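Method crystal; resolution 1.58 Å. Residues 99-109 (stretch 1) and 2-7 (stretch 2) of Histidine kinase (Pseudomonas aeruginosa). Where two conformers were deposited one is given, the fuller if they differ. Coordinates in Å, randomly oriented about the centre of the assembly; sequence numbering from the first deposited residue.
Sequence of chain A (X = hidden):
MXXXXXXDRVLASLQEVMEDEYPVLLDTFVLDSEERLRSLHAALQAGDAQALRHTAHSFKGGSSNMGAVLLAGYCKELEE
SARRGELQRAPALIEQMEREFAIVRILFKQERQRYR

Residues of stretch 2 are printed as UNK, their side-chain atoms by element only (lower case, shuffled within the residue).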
# COMPACT_ATOMS: atom_id res chain seq x y z
N ARG A 99 2.64 -7.86 -2.58
CA ARG A 99 3.81 -7.72 -1.67
C ARG A 99 4.71 -8.95 -1.85
O ARG A 99 5.92 -8.68 -1.98
CB ARG A 99 3.35 -7.39 -0.25
CG ARG A 99 2.58 -6.08 -0.16
CD ARG A 99 3.07 -4.83 -0.86
NE ARG A 99 2.13 -3.75 -0.58
CZ ARG A 99 2.35 -2.44 -0.67
NH1 ARG A 99 3.54 -1.97 -0.97
NH2 ARG A 99 1.33 -1.62 -0.46
N GLU A 100 4.11 -10.14 -1.98
CA GLU A 100 4.89 -11.40 -2.09
C GLU A 100 5.63 -11.43 -3.43
O GLU A 100 6.81 -11.82 -3.53
CB GLU A 100 3.95 -12.61 -1.98
CG GLU A 100 4.77 -13.88 -1.96
CD GLU A 100 5.75 -14.08 -0.82
OE1 GLU A 100 5.62 -13.51 0.28
OE2 GLU A 100 6.61 -14.96 -1.05
N PHE A 101 4.92 -11.08 -4.51
CA PHE A 101 5.49 -10.96 -5.87
C PHE A 101 6.70 -10.01 -5.82
O PHE A 101 7.76 -10.25 -6.43
CB PHE A 101 4.51 -10.55 -6.97
CG PHE A 101 5.24 -10.37 -8.28
CD1 PHE A 101 5.79 -11.44 -8.96
CD2 PHE A 101 5.44 -9.11 -8.81
CE1 PHE A 101 6.51 -11.19 -10.12
CE2 PHE A 101 6.11 -8.85 -9.99
CZ PHE A 101 6.62 -9.93 -10.67
N ALA A 102 6.63 -8.92 -5.06
CA ALA A 102 7.76 -7.95 -5.06
C ALA A 102 9.00 -8.67 -4.54
O ALA A 102 10.11 -8.34 -5.00
CB ALA A 102 7.43 -6.76 -4.18
N ILE A 103 8.83 -9.60 -3.59
CA ILE A 103 10.00 -10.35 -3.04
C ILE A 103 10.53 -11.26 -4.16
O ILE A 103 11.76 -11.32 -4.35
CB ILE A 103 9.65 -11.14 -1.77
CG1 ILE A 103 9.14 -10.21 -0.66
CG2 ILE A 103 10.80 -12.05 -1.38
CD1 ILE A 103 8.64 -10.96 0.55
N VAL A 104 9.64 -12.08 -4.71
CA VAL A 104 10.12 -13.00 -5.79
C VAL A 104 10.80 -12.17 -6.88
O VAL A 104 11.87 -12.56 -7.40
CB VAL A 104 8.91 -13.75 -6.37
CG1 VAL A 104 9.41 -14.55 -7.57
CG2 VAL A 104 8.40 -14.62 -5.23
N ARG A 105 10.27 -11.01 -7.29
CA ARG A 105 10.79 -10.13 -8.37
C ARG A 105 12.24 -9.79 -7.99
O ARG A 105 13.10 -9.92 -8.88
CB ARG A 105 9.87 -8.92 -8.56
CG ARG A 105 10.33 -8.17 -9.80
CD ARG A 105 9.46 -6.94 -9.97
NE ARG A 105 9.65 -6.23 -11.22
CZ ARG A 105 10.70 -5.53 -11.64
NH1 ARG A 105 11.74 -5.41 -10.84
NH2 ARG A 105 10.71 -5.02 -12.86
N ILE A 106 12.47 -9.20 -6.81
CA ILE A 106 13.85 -8.68 -6.58
C ILE A 106 14.80 -9.88 -6.52
O ILE A 106 15.95 -9.74 -6.96
CB ILE A 106 13.89 -7.77 -5.34
CG1 ILE A 106 15.32 -7.23 -5.17
CG2 ILE A 106 13.62 -8.51 -4.04
CD1 ILE A 106 15.85 -6.35 -6.27
N LEU A 107 14.39 -11.03 -5.96
CA LEU A 107 15.29 -12.21 -5.88
C LEU A 107 15.55 -12.64 -7.33
O LEU A 107 16.69 -13.04 -7.63
CB LEU A 107 14.68 -13.35 -5.07
CG LEU A 107 14.48 -13.01 -3.59
CD1 LEU A 107 13.71 -14.13 -2.89
CD2 LEU A 107 15.87 -12.83 -3.00
N PHE A 108 14.55 -12.62 -8.22
CA PHE A 108 14.85 -13.05 -9.61
C PHE A 108 15.71 -12.01 -10.33
O PHE A 108 16.58 -12.41 -11.14
CB PHE A 108 13.55 -13.30 -10.38
CG PHE A 108 12.89 -14.63 -10.07
CD1 PHE A 108 13.24 -15.47 -9.02
CD2 PHE A 108 11.81 -14.95 -10.86
CE1 PHE A 108 12.67 -16.70 -8.77
CE2 PHE A 108 11.22 -16.18 -10.62
CZ PHE A 108 11.61 -17.01 -9.59
N LYS A 109 15.55 -10.70 -10.09
CA LYS A 109 16.38 -9.68 -10.78
C LYS A 109 17.81 -9.84 -10.26
O LYS A 109 18.75 -9.76 -11.08
CB LYS A 109 15.85 -8.30 -10.38
CG LYS A 109 14.52 -7.97 -11.05
CD LYS A 109 14.74 -7.55 -12.49
CE LYS A 109 13.49 -7.35 -13.32
NZ LYS A 109 13.92 -6.81 -14.64
N UNK A 2 15.73 -16.44 -0.02
CA UNK A 2 15.07 -17.57 -0.71
C UNK A 2 13.89 -18.04 0.15
O UNK A 2 12.78 -17.57 -0.15
c UNK A 2 15.99 -18.70 -1.10
o UNK A 2 15.37 -19.70 -1.89
N UNK A 3 14.02 -18.97 1.10
CA UNK A 3 12.87 -19.63 1.76
C UNK A 3 12.33 -18.63 2.78
O UNK A 3 13.14 -17.79 3.17
c UNK A 3 13.29 -20.94 2.38
N UNK A 4 11.02 -18.58 3.11
CA UNK A 4 9.97 -19.47 2.59
C UNK A 4 9.35 -19.04 1.26
O UNK A 4 8.48 -19.71 0.73
c UNK A 4 8.88 -19.36 3.66
c UNK A 4 8.94 -17.92 4.09
c UNK A 4 10.44 -17.68 4.12
N UNK A 5 9.84 -17.97 0.63
CA UNK A 5 9.26 -17.31 -0.56
C UNK A 5 9.51 -18.17 -1.81
O UNK A 5 8.69 -18.20 -2.75
n UNK A 5 9.92 -14.09 2.39
c UNK A 5 9.71 -15.08 0.47
c UNK A 5 9.89 -15.92 -0.75
n UNK A 5 8.48 -14.61 0.91
c UNK A 5 10.62 -14.70 1.39
c UNK A 5 8.61 -14.07 2.11
N UNK A 6 10.69 -18.78 -1.88
CA UNK A 6 11.05 -19.62 -3.06
C UNK A 6 11.43 -21.01 -2.54
O UNK A 6 12.11 -21.11 -1.50
c UNK A 6 13.21 -17.11 -5.13
c UNK A 6 12.23 -18.95 -3.77
c UNK A 6 11.93 -17.66 -4.52
c UNK A 6 10.90 -17.99 -5.60
N UNK A 7 10.93 -22.06 -3.20
CA UNK A 7 11.30 -23.45 -2.83
C UNK A 7 12.51 -23.77 -3.71
O UNK A 7 12.39 -23.87 -4.95
o UNK A 7 11.76 -26.21 -2.68
c UNK A 7 10.57 -25.87 -2.58
c UNK A 7 10.19 -24.48 -3.06
o UNK A 7 9.65 -26.65 -2.29
O HOH W 1 6.27 -16.98 -2.94

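Position 2 carries two side-chain atoms, one carbon followed by one oxygen. Its CA-to-CB bond points away from the helix, and it meets stretch 1 through its backbone: N of position 2 lies 4.2 Å from Leu 107 CD1. A lone oxygen on CB, with no further carbon, identifies Ser 2.

Position 3 has a single side-chain carbon, directed away from the helix; this CB is 8.6 Å from Leu 107 CD1, the nearest helix atom. One carbon and nothing more is Ala 3, which makes no contact.

Position 4 has three carbons that close a ring onto its own backbone N. Its CA-to-CB bond points sideways, and no atom reaches the helix. The ring closure is the signature of Pro 4, and the peptide bond before it is cis.

At position 5, one carbon leads to a five-membered ring of three carbons and two nitrogens. One ring nitrogen approaches Glu 100 and a ring carbon approaches Ile 103. An imidazole is the side chain with this composition, so the residue is His 5. Its ND1 donates a hydrogen bond to Glu 100 OE2 at 2.7 Å, with an N-H...O angle of 156°; the carboxylate oxygen sits at the ring edge, near the plane, where an in-plane N-H can reach it. Ile 103 CD1 instead lies over one face, 3.8 Å from the ring centroid and 24° off the normal, a CH-pi arrangement.

Position 6 has four carbons, forked at the second, and its two terminal carbons lie against Val 104, Leu 107 and Phe 108. A fork at the second carbon rather than at CB gives Leu 6. Its CD1 packs against Leu 107 CD1 at 3.8 Å and against Phe 108 CE1 at 3.7 Å, while its CD2 is 4.2 Å from Val 104 CG2.

Position 7 has two side-chain carbons, the second bearing two oxygens, and is out of reach of stretch 1. A carboxylate one carbon beyond CB is Asp 7, which serves as an N-cap, its side chain capping a backbone N just past the stretch.

The contact buries 351 Å², both sides summed, and joins a polar site to an apolar one. His 5 and Leu 6 both point toward the helix, and a backbone hydrogen bond from Leu 6 N to Ser 2 O (3.0 Å) ties this segment together. Water 1 reinforces the polar site by donating to His 5 O at 2.7 Å and to Glu 100 OE2 at 2.8 Å, so OE2 accepts from both the imidazole and the water.

Stretch 2 2-7: SAPHLD
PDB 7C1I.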